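Local structure of soluble lytic murein transglycosylase (Pseudomonas aeruginosa, 5OHU) at residues Asp437-Ala445 and Ala457-Tyr466; Ser494-Glu503 and Tyr610-Tyr621. The protein cleaves peptidoglycan as a lytic transglycosylase, in exolytic and endolytic turnover of the bacterial cell wall. All coordinates share one frame; numbering follows the deposited sequence.

Overall arrangement
From the N terminus the chain runs through a long succession of helices before contact 1, where helix 454-463 folds back on helix 438-450 and closes a short hairpin of the L domain. Contact 2 opens only afterwards and spans far more chain: 106 residues separate 494-503 from 610-621, so helix 605-624 returns to helix 493-504 and closes a large loop that takes in most of the transglycosylase SLT region. The two are in series and do not nest. Their centres lie about 21 Å apart, yet I458 CG2 packs on R501 NH2 at 3.6 Å. Helix 470-473 joins them: I472 touches the hairpin, and the carbonyl of R473 accepts from R501.

Contact 1 of 2, residues Asp437-Ala445 and Ala457-Tyr466; sequences DRDELIAQA and AIRSISQAQY
L441 and A464 meet CB to CB at 3.8 Å, between two consecutive helices of the L domain that form an antiparallel hairpin. With CG anti to the carbonyl carbon (chi1 -72°), the leucine lays CD1 against CB of Q463, 3.8 Å away, and the two side chains cross at about a right angle. I442 joins the same patch: its CG1 lies 3.7 Å from the methyl of A464, and its CD1 continues to CB of Y466, whose hydroxyl is tied to the carbonyl of R392. Toward the turn that joins the helices, CB of A445 rests on CB of I461 at 3.8 Å. Small residues let the backbones come close here, the CA atoms of A445 and A457 being 4.2 Å apart. The helix segments run at 160° to each other, their axes approaching to 7.8 Å.

Between these patches S460 donates from OG to OE1 of Q444 at 2.7 Å, arriving from above the amide plane, 40° out of it. NE2 of the same amide is taken by the carbonyl of W429, which fixes its rotation, and a water donates to S460 OG and, weakly, to Q444 O. Where the second helix ends in a Schellman motif at Q465, the extended R438, in the first turn of a helix that starts with a capping box, reaches over: NE makes a weak, bent bond to A464 O at 2.7 Å, and NH2 a weak one to Q465 O. The chemistry implies an apolar seam whose buried serine and glutamine are paired, with an arginine whose charge would probably offset the partial negative charge of the carbonyls at the opposing helix end.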
loop_
_atom_site.group_PDB
_atom_site.type_symbol
_atom_site.label_atom_id
_atom_site.label_comp_id
_atom_site.label_asym_id
_atom_site.label_seq_id
_atom_site.Cartn_x
_atom_site.Cartn_y
_atom_site.Cartn_z
ATOM N N ASP A 437 4.780 20.363 6.795
ATOM C CA ASP A 437 3.471 20.420 7.430
ATOM C C ASP A 437 2.398 20.708 6.375
ATOM O O ASP A 437 2.679 20.802 5.177
ATOM C CB ASP A 437 3.457 21.433 8.586
ATOM C CG ASP A 437 3.554 22.884 8.131
ATOM O OD1 ASP A 437 3.615 23.156 6.918
ATOM O OD2 ASP A 437 3.549 23.772 9.012
ATOM N N ARG A 438 1.151 20.862 6.833
ATOM C CA ARG A 438 0.012 20.904 5.917
ATOM C C ARG A 438 0.116 22.073 4.947
ATOM O O ARG A 438 -0.033 21.898 3.733
ATOM C CB ARG A 438 -1.298 20.969 6.702
ATOM C CG ARG A 438 -2.542 20.753 5.836
ATOM C CD ARG A 438 -3.796 20.567 6.680
ATOM N NE ARG A 438 -4.969 20.267 5.863
ATOM C CZ ARG A 438 -5.794 21.189 5.376
ATOM N NH1 ARG A 438 -5.572 22.473 5.623
ATOM N NH2 ARG A 438 -6.839 20.830 4.640
ATOM N N ASP A 439 0.373 23.278 5.467
ATOM C CA ASP A 439 0.471 24.450 4.602
ATOM C C ASP A 439 1.626 24.314 3.620
ATOM O O ASP A 439 1.513 24.713 2.455
ATOM C CB ASP A 439 0.645 25.716 5.440
ATOM C CG ASP A 439 -0.342 25.803 6.586
ATOM O OD1 ASP A 439 -0.425 24.838 7.377
ATOM O OD2 ASP A 439 -1.036 26.838 6.694
ATOM N N GLU A 440 2.748 23.760 4.076
ATOM C CA GLU A 440 3.895 23.583 3.198
ATOM C C GLU A 440 3.597 22.551 2.119
ATOM O O GLU A 440 3.912 22.756 0.941
ATOM C CB GLU A 440 5.118 23.182 4.021
ATOM C CG GLU A 440 5.677 24.310 4.881
ATOM C CD GLU A 440 6.751 23.833 5.842
ATOM O OE1 GLU A 440 6.620 22.715 6.393
ATOM O OE2 GLU A 440 7.732 24.579 6.044
ATOM N N LEU A 441 2.986 21.433 2.511
ATOM C CA LEU A 441 2.561 20.433 1.541
ATOM C C LEU A 441 1.687 21.049 0.455
ATOM O O LEU A 441 1.827 20.716 -0.728
ATOM C CB LEU A 441 1.806 19.311 2.252
ATOM C CG LEU A 441 2.639 18.366 3.108
ATOM C CD1 LEU A 441 1.714 17.426 3.826
ATOM C CD2 LEU A 441 3.638 17.594 2.252
ATOM N N ILE A 442 0.782 21.950 0.845
ATOM C CA ILE A 442 -0.083 22.619 -0.119
ATOM C C ILE A 442 0.742 23.499 -1.053
ATOM O O ILE A 442 0.549 23.484 -2.277
ATOM C CB ILE A 442 -1.178 23.418 0.618
ATOM C CG1 ILE A 442 -2.265 22.475 1.155
ATOM C CG2 ILE A 442 -1.788 24.464 -0.290
ATOM C CD1 ILE A 442 -3.081 23.057 2.278
ATOM N N ALA A 443 1.692 24.258 -0.498
ATOM C CA ALA A 443 2.572 25.064 -1.337
ATOM C C ALA A 443 3.372 24.192 -2.299
ATOM O O ALA A 443 3.513 24.529 -3.483
ATOM C CB ALA A 443 3.505 25.904 -0.466
ATOM N N GLN A 444 3.894 23.059 -1.812
ATOM C CA GLN A 444 4.630 22.150 -2.686
ATOM C C GLN A 444 3.736 21.620 -3.803
ATOM O O GLN A 444 4.183 21.465 -4.949
ATOM C CB GLN A 444 5.209 20.992 -1.874
ATOM C CG GLN A 444 6.358 20.269 -2.556
ATOM C CD GLN A 444 6.658 18.929 -1.925
ATOM O OE1 GLN A 444 5.748 18.228 -1.487
ATOM N NE2 GLN A 444 7.939 18.562 -1.870
ATOM N N ALA A 445 2.467 21.338 -3.483
ATOM C CA ALA A 445 1.529 20.878 -4.502
ATOM C C ALA A 445 1.384 21.902 -5.620
ATOM O O ALA A 445 1.369 21.540 -6.804
ATOM C CB ALA A 445 0.166 20.570 -3.874
ATOM N N ALA A 457 2.277 16.632 -7.548
ATOM C CA ALA A 457 1.288 17.575 -7.042
ATOM C C ALA A 457 0.123 16.851 -6.376
ATOM O O ALA A 457 -0.294 17.220 -5.268
ATOM C CB ALA A 457 0.796 18.469 -8.182
ATOM N N ILE A 458 -0.413 15.817 -7.036
ATOM C CA ILE A 458 -1.496 15.022 -6.455
ATOM C C ILE A 458 -1.045 14.385 -5.144
ATOM O O ILE A 458 -1.783 14.376 -4.150
ATOM C CB ILE A 458 -1.965 13.956 -7.466
ATOM C CG1 ILE A 458 -2.790 14.598 -8.595
ATOM C CG2 ILE A 458 -2.730 12.819 -6.756
ATOM C CD1 ILE A 458 -2.919 13.728 -9.839
ATOM N N ARG A 459 0.175 13.841 -5.125
ATOM C CA ARG A 459 0.705 13.211 -3.920
ATOM C C ARG A 459 0.784 14.205 -2.758
ATOM O O ARG A 459 0.362 13.902 -1.638
ATOM C CB ARG A 459 2.071 12.604 -4.234
ATOM C CG ARG A 459 2.710 11.803 -3.128
ATOM C CD ARG A 459 4.014 11.206 -3.635
ATOM N NE ARG A 459 4.872 10.726 -2.557
ATOM C CZ ARG A 459 4.889 9.474 -2.116
ATOM N NH1 ARG A 459 4.089 8.563 -2.658
ATOM N NH2 ARG A 459 5.709 9.131 -1.129
ATOM N N SER A 460 1.288 15.414 -3.015
ATOM C CA SER A 460 1.438 16.392 -1.940
ATOM C C SER A 460 0.083 16.849 -1.417
ATOM O O SER A 460 -0.155 16.869 -0.204
ATOM C CB SER A 460 2.245 17.597 -2.425
ATOM O OG SER A 460 3.582 17.238 -2.686
ATOM N N ILE A 461 -0.813 17.243 -2.325
ATOM C CA ILE A 461 -2.111 17.765 -1.920
ATOM C C ILE A 461 -2.927 16.688 -1.220
ATOM O O ILE A 461 -3.771 16.993 -0.370
ATOM C CB ILE A 461 -2.855 18.348 -3.138
ATOM C CG1 ILE A 461 -4.005 19.234 -2.680
ATOM C CG2 ILE A 461 -3.387 17.255 -4.058
ATOM C CD1 ILE A 461 -3.737 20.684 -2.935
ATOM N N SER A 462 -2.679 15.417 -1.545
ATOM C CA SER A 462 -3.367 14.342 -0.839
ATOM C C SER A 462 -2.811 14.166 0.568
ATOM O O SER A 462 -3.578 13.959 1.515
ATOM C CB SER A 462 -3.272 13.043 -1.639
ATOM O OG SER A 462 -3.922 13.204 -2.890
ATOM N N GLN A 463 -1.487 14.252 0.731
ATOM C CA GLN A 463 -0.922 14.214 2.077
ATOM C C GLN A 463 -1.491 15.339 2.925
ATOM O O GLN A 463 -1.789 15.150 4.111
ATOM C CB GLN A 463 0.603 14.321 2.037
ATOM C CG GLN A 463 1.350 13.164 1.398
ATOM C CD GLN A 463 2.851 13.441 1.300
ATOM O OE1 GLN A 463 3.426 13.473 0.207
ATOM N NE2 GLN A 463 3.487 13.656 2.448
ATOM N N ALA A 464 -1.657 16.518 2.327
ATOM C CA ALA A 464 -2.204 17.667 3.030
ATOM C C ALA A 464 -3.696 17.533 3.305
ATOM O O ALA A 464 -4.247 18.354 4.050
ATOM C CB ALA A 464 -1.942 18.931 2.221
ATOM N N GLN A 465 -4.358 16.532 2.717
ATOM C CA GLN A 465 -5.790 16.312 2.905
ATOM C C GLN A 465 -6.594 17.555 2.531
ATOM O O GLN A 465 -7.590 17.892 3.171
ATOM C CB GLN A 465 -6.098 15.866 4.335
ATOM C CG GLN A 465 -5.435 14.548 4.714
ATOM C CD GLN A 465 -6.229 13.763 5.731
ATOM O OE1 GLN A 465 -7.381 13.401 5.493
ATOM N NE2 GLN A 465 -5.615 13.491 6.874
ATOM N N TYR A 466 -6.148 18.244 1.488
ATOM C CA TYR A 466 -6.858 19.400 0.955
ATOM C C TYR A 466 -7.542 18.974 -0.340
ATOM O O TYR A 466 -6.948 18.993 -1.417
ATOM C CB TYR A 466 -5.918 20.568 0.722
ATOM C CG TYR A 466 -6.676 21.774 0.273
ATOM C CD1 TYR A 466 -7.399 22.532 1.183
ATOM C CD2 TYR A 466 -6.711 22.140 -1.066
ATOM C CE1 TYR A 466 -8.117 23.636 0.780
ATOM C CE2 TYR A 466 -7.424 23.239 -1.479
ATOM C CZ TYR A 466 -8.127 23.985 -0.551
ATOM O OH TYR A 466 -8.845 25.083 -0.955
HETATM O O HOH W 1 3.912 18.415 -4.934
#

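Contact 2 of 2, residues Ser494-Glu503 and Tyr610-Tyr621; sequences SWIFAITRQE and YVQNVLSYAVIY
Helix 493-504 of the lysozyme-like transglycosylase domain packs on helix 605-624 with knobs-into-holes interlocking, V614, Q502 and Y621 serving as the knobs. The segments cross at 128° with axes 7.8 Å apart. V614 enters among W495, A498, I499 and Q502; its CG1 lies at the edge of the indole, 3.6 Å from NE1 of W495, a nitrogen whose hydrogen bond goes to S573. The small A498 puts CB against V614 O at 3.4 Å and also touches Y617 and A618.

Y621 fits among S494, F497, A498 and R501. CB of F497 sits over the centre of its ring, a CH-pi contact 3.5 Å from the Y621 centroid and 12° off the normal, while the Y621 hydroxyl is held by the carbonyl of P475. With CG anti to the backbone N, R501 sets CG against CD2 of Y617 at 3.5 Å; the bend at chi2 then brings one face of the guanidinium to CZ of Y617, which sits over its centre with the planes 31° apart, while R501 NE is bonded to the carbonyl of R473.

This first helix ends in the Glu-Ser pair of the family, E503 and S504. The carboxylate meets the hydroxyl edge of the Y610 ring, its plane turned well away from that of the ring: Y610 OH donates to E503 OE1 at 2.5 Å, on the anti side and slightly out of the carboxylate plane, which would restrain the rotation of that group. CG of the neighbouring Q502 lies 3.4 Å from CE2 of Y610. A bend at chi2 turns its amide toward N613, with a weak bond from Q502 NE2 to N613 OD1 at 2.9 Å. One water donates to Q502 OE1 and, weakly, to that same asparagine oxygen; a second joins Q502 NE2, weakly, to the hydroxyl of Y617.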
loop_
_atom_site.group_PDB
_atom_site.type_symbol
_atom_site.label_atom_id
_atom_site.label_comp_id
_atom_site.label_asym_id
_atom_site.label_seq_id
_atom_site.Cartn_x
_atom_site.Cartn_y
_atom_site.Cartn_z
ATOM N N SER A 494 -15.434 11.102 -19.654
ATOM C CA SER A 494 -15.064 11.253 -18.255
ATOM C C SER A 494 -14.514 9.953 -17.691
ATOM O O SER A 494 -13.637 9.974 -16.823
ATOM C CB SER A 494 -16.261 11.710 -17.428
ATOM O OG SER A 494 -17.298 10.763 -17.487
ATOM N N TRP A 495 -14.996 8.818 -18.188
ATOM C CA TRP A 495 -14.538 7.535 -17.676
ATOM C C TRP A 495 -13.066 7.309 -18.002
ATOM O O TRP A 495 -12.299 6.848 -17.149
ATOM C CB TRP A 495 -15.405 6.416 -18.248
ATOM C CG TRP A 495 -15.204 5.085 -17.580
ATOM C CD1 TRP A 495 -14.947 4.847 -16.246
ATOM C CD2 TRP A 495 -15.226 3.803 -18.219
ATOM N NE1 TRP A 495 -14.823 3.488 -16.024
ATOM C CE2 TRP A 495 -14.989 2.827 -17.217
ATOM C CE3 TRP A 495 -15.429 3.382 -19.542
ATOM C CZ2 TRP A 495 -14.944 1.458 -17.503
ATOM C CZ3 TRP A 495 -15.392 2.016 -19.828
ATOM C CH2 TRP A 495 -15.159 1.071 -18.809
ATOM N N ILE A 496 -12.640 7.662 -19.217
ATOM C CA ILE A 496 -11.256 7.410 -19.583
ATOM C C ILE A 496 -10.307 8.369 -18.852
ATOM O O ILE A 496 -9.203 7.974 -18.456
ATOM C CB ILE A 496 -11.114 7.468 -21.114
ATOM C CG1 ILE A 496 -9.786 6.883 -21.562
ATOM C CG2 ILE A 496 -11.210 8.884 -21.624
ATOM C CD1 ILE A 496 -9.677 6.789 -23.071
ATOM N N PHE A 497 -10.705 9.627 -18.652
ATOM C CA PHE A 497 -9.949 10.503 -17.762
ATOM C C PHE A 497 -9.844 9.894 -16.366
ATOM O O PHE A 497 -8.767 9.894 -15.757
ATOM C CB PHE A 497 -10.613 11.876 -17.666
ATOM C CG PHE A 497 -10.351 12.771 -18.832
ATOM C CD1 PHE A 497 -11.038 12.598 -20.021
ATOM C CD2 PHE A 497 -9.450 13.818 -18.728
ATOM C CE1 PHE A 497 -10.812 13.430 -21.094
ATOM C CE2 PHE A 497 -9.225 14.662 -19.798
ATOM C CZ PHE A 497 -9.909 14.464 -20.982
ATOM N N ALA A 498 -10.967 9.374 -15.846
ATOM C CA ALA A 498 -10.976 8.747 -14.527
ATOM C C ALA A 498 -10.033 7.550 -14.458
ATOM O O ALA A 498 -9.270 7.407 -13.499
ATOM C CB ALA A 498 -12.397 8.315 -14.157
ATOM N N ILE A 499 -10.089 6.665 -15.454
ATOM C CA ILE A 499 -9.222 5.496 -15.444
ATOM C C ILE A 499 -7.769 5.942 -15.496
ATOM O O ILE A 499 -6.908 5.418 -14.777
ATOM C CB ILE A 499 -9.586 4.565 -16.617
ATOM C CG1 ILE A 499 -10.925 3.863 -16.355
ATOM C CG2 ILE A 499 -8.438 3.585 -16.943
ATOM C CD1 ILE A 499 -10.829 2.611 -15.492
ATOM N N THR A 500 -7.482 6.944 -16.324
ATOM C CA THR A 500 -6.125 7.463 -16.411
ATOM C C THR A 500 -5.691 8.087 -15.092
ATOM O O THR A 500 -4.573 7.851 -14.623
ATOM C CB THR A 500 -6.050 8.479 -17.544
ATOM O OG1 THR A 500 -6.378 7.818 -18.765
ATOM C CG2 THR A 500 -4.667 9.076 -17.644
ATOM N N ARG A 501 -6.572 8.873 -14.473
ATOM C CA ARG A 501 -6.227 9.507 -13.208
ATOM C C ARG A 501 -5.883 8.465 -12.138
ATOM O O ARG A 501 -4.921 8.639 -11.380
ATOM C CB ARG A 501 -7.380 10.416 -12.775
ATOM C CG ARG A 501 -7.373 10.822 -11.303
ATOM C CD ARG A 501 -6.184 11.689 -10.931
ATOM N NE ARG A 501 -6.347 12.181 -9.572
ATOM C CZ ARG A 501 -5.962 11.507 -8.494
ATOM N NH1 ARG A 501 -5.383 10.316 -8.629
ATOM N NH2 ARG A 501 -6.155 12.021 -7.287
ATOM N N GLN A 502 -6.627 7.357 -12.092
ATOM C CA GLN A 502 -6.365 6.291 -11.128
ATOM C C GLN A 502 -5.103 5.509 -11.468
ATOM O O GLN A 502 -4.309 5.196 -10.579
ATOM C CB GLN A 502 -7.571 5.343 -11.074
ATOM C CG GLN A 502 -7.420 4.069 -10.269
ATOM C CD GLN A 502 -7.077 4.297 -8.786
ATOM O OE1 GLN A 502 -6.231 3.591 -8.221
ATOM N NE2 GLN A 502 -7.654 5.344 -8.191
ATOM N N GLU A 503 -4.896 5.197 -12.742
ATOM C CA GLU A 503 -3.818 4.291 -13.119
ATOM C C GLU A 503 -2.450 4.954 -12.982
ATOM O O GLU A 503 -1.517 4.366 -12.426
ATOM C CB GLU A 503 -4.031 3.790 -14.555
ATOM C CG GLU A 503 -5.148 2.758 -14.719
ATOM C CD GLU A 503 -4.857 1.439 -13.999
ATOM O OE1 GLU A 503 -5.805 0.671 -13.758
ATOM O OE2 GLU A 503 -3.681 1.170 -13.667
ATOM N N TYR A 610 -10.317 0.933 -5.857
ATOM C CA TYR A 610 -10.148 1.265 -7.266
ATOM C C TYR A 610 -11.474 1.694 -7.898
ATOM O O TYR A 610 -11.582 2.778 -8.484
ATOM C CB TYR A 610 -9.561 0.053 -7.995
ATOM C CG TYR A 610 -9.238 0.290 -9.442
ATOM C CD1 TYR A 610 -10.229 0.214 -10.417
ATOM C CD2 TYR A 610 -7.934 0.593 -9.842
ATOM C CE1 TYR A 610 -9.924 0.435 -11.746
ATOM C CE2 TYR A 610 -7.628 0.812 -11.165
ATOM C CZ TYR A 610 -8.620 0.731 -12.115
ATOM O OH TYR A 610 -8.309 0.937 -13.444
ATOM N N VAL A 611 -12.493 0.840 -7.799
ATOM C CA VAL A 611 -13.791 1.135 -8.410
ATOM C C VAL A 611 -14.389 2.413 -7.828
ATOM O O VAL A 611 -14.875 3.282 -8.560
ATOM C CB VAL A 611 -14.744 -0.064 -8.217
ATOM C CG1 VAL A 611 -16.157 0.314 -8.615
ATOM C CG2 VAL A 611 -14.244 -1.293 -9.030
ATOM N N GLN A 612 -14.397 2.534 -6.499
ATOM C CA GLN A 612 -14.964 3.739 -5.913
ATOM C C GLN A 612 -14.206 4.978 -6.363
ATOM O O GLN A 612 -14.833 6.013 -6.629
ATOM C CB GLN A 612 -15.006 3.627 -4.393
ATOM C CG GLN A 612 -15.884 2.489 -3.915
ATOM C CD GLN A 612 -15.954 2.393 -2.396
ATOM O OE1 GLN A 612 -15.171 3.029 -1.688
ATOM N NE2 GLN A 612 -16.906 1.601 -1.887
ATOM N N ASN A 613 -12.878 4.882 -6.518
ATOM C CA ASN A 613 -12.112 6.028 -7.006
ATOM C C ASN A 613 -12.527 6.398 -8.430
ATOM O O ASN A 613 -12.795 7.566 -8.732
ATOM C CB ASN A 613 -10.605 5.734 -7.008
ATOM C CG ASN A 613 -9.973 5.722 -5.619
ATOM O OD1 ASN A 613 -8.792 5.366 -5.477
ATOM N ND2 ASN A 613 -10.770 5.979 -4.594
ATOM N N VAL A 614 -12.501 5.414 -9.337
ATOM C CA VAL A 614 -12.784 5.663 -10.748
ATOM C C VAL A 614 -14.175 6.260 -10.921
ATOM O O VAL A 614 -14.355 7.238 -11.650
ATOM C CB VAL A 614 -12.621 4.371 -11.566
ATOM C CG1 VAL A 614 -13.175 4.555 -12.982
ATOM C CG2 VAL A 614 -11.126 3.949 -11.611
ATOM N N LEU A 615 -15.181 5.686 -10.254
ATOM C CA LEU A 615 -16.525 6.237 -10.388
ATOM C C LEU A 615 -16.578 7.661 -9.859
ATOM O O LEU A 615 -17.211 8.528 -10.468
ATOM C CB LEU A 615 -17.549 5.360 -9.666
ATOM C CG LEU A 615 -17.756 3.978 -10.294
ATOM C CD1 LEU A 615 -18.617 3.064 -9.380
ATOM C CD2 LEU A 615 -18.391 4.114 -11.686
ATOM N N SER A 616 -15.934 7.917 -8.718
ATOM C CA SER A 616 -15.947 9.265 -8.157
ATOM C C SER A 616 -15.217 10.238 -9.074
ATOM O O SER A 616 -15.675 11.365 -9.286
ATOM C CB SER A 616 -15.306 9.261 -6.765
ATOM O OG SER A 616 -16.069 8.484 -5.849
ATOM N N TYR A 617 -14.086 9.811 -9.638
ATOM C CA TYR A 617 -13.319 10.688 -10.511
ATOM C C TYR A 617 -14.101 11.021 -11.771
ATOM O O TYR A 617 -14.024 12.154 -12.265
ATOM C CB TYR A 617 -11.972 10.040 -10.878
ATOM C CG TYR A 617 -11.024 9.782 -9.711
ATOM C CD1 TYR A 617 -11.233 10.366 -8.457
ATOM C CD2 TYR A 617 -9.924 8.943 -9.863
ATOM C CE1 TYR A 617 -10.365 10.123 -7.391
ATOM C CE2 TYR A 617 -9.051 8.705 -8.816
ATOM C CZ TYR A 617 -9.273 9.300 -7.586
ATOM O OH TYR A 617 -8.406 9.050 -6.551
ATOM N N ALA A 618 -14.861 10.051 -12.296
ATOM C CA ALA A 618 -15.628 10.297 -13.508
ATOM C C ALA A 618 -16.684 11.362 -13.274
ATOM O O ALA A 618 -17.000 12.129 -14.184
ATOM C CB ALA A 618 -16.270 9.002 -14.017
ATOM N N VAL A 619 -17.251 11.423 -12.067
ATOM C CA VAL A 619 -18.184 12.498 -11.763
ATOM C C VAL A 619 -17.486 13.835 -11.917
ATOM O O VAL A 619 -17.991 14.753 -12.578
ATOM C CB VAL A 619 -18.769 12.338 -10.348
ATOM C CG1 VAL A 619 -19.579 13.557 -9.994
ATOM C CG2 VAL A 619 -19.646 11.106 -10.263
ATOM N N ILE A 620 -16.303 13.961 -11.315
ATOM C CA ILE A 620 -15.581 15.228 -11.366
ATOM C C ILE A 620 -15.225 15.567 -12.803
ATOM O O ILE A 620 -15.419 16.699 -13.262
ATOM C CB ILE A 620 -14.332 15.162 -10.470
ATOM C CG1 ILE A 620 -14.768 14.909 -9.035
ATOM C CG2 ILE A 620 -13.542 16.461 -10.539
ATOM C CD1 ILE A 620 -15.752 15.935 -8.563
ATOM N N TYR A 621 -14.698 14.585 -13.540
ATOM C CA TYR A 621 -14.309 14.857 -14.913
ATOM C C TYR A 621 -15.521 15.200 -15.764
ATOM O O TYR A 621 -15.402 15.980 -16.718
ATOM C CB TYR A 621 -13.533 13.677 -15.488
ATOM C CG TYR A 621 -12.072 13.715 -15.109
ATOM C CD1 TYR A 621 -11.266 14.774 -15.511
ATOM C CD2 TYR A 621 -11.501 12.703 -14.331
ATOM C CE1 TYR A 621 -9.926 14.832 -15.165
ATOM C CE2 TYR A 621 -10.155 12.740 -13.985
ATOM C CZ TYR A 621 -9.370 13.815 -14.404
ATOM O OH TYR A 621 -8.028 13.875 -14.075
HETATM O O HOH W 2 -5.932 3.549 -5.058
HETATM O O HOH W 3 -6.418 7.514 -6.953
#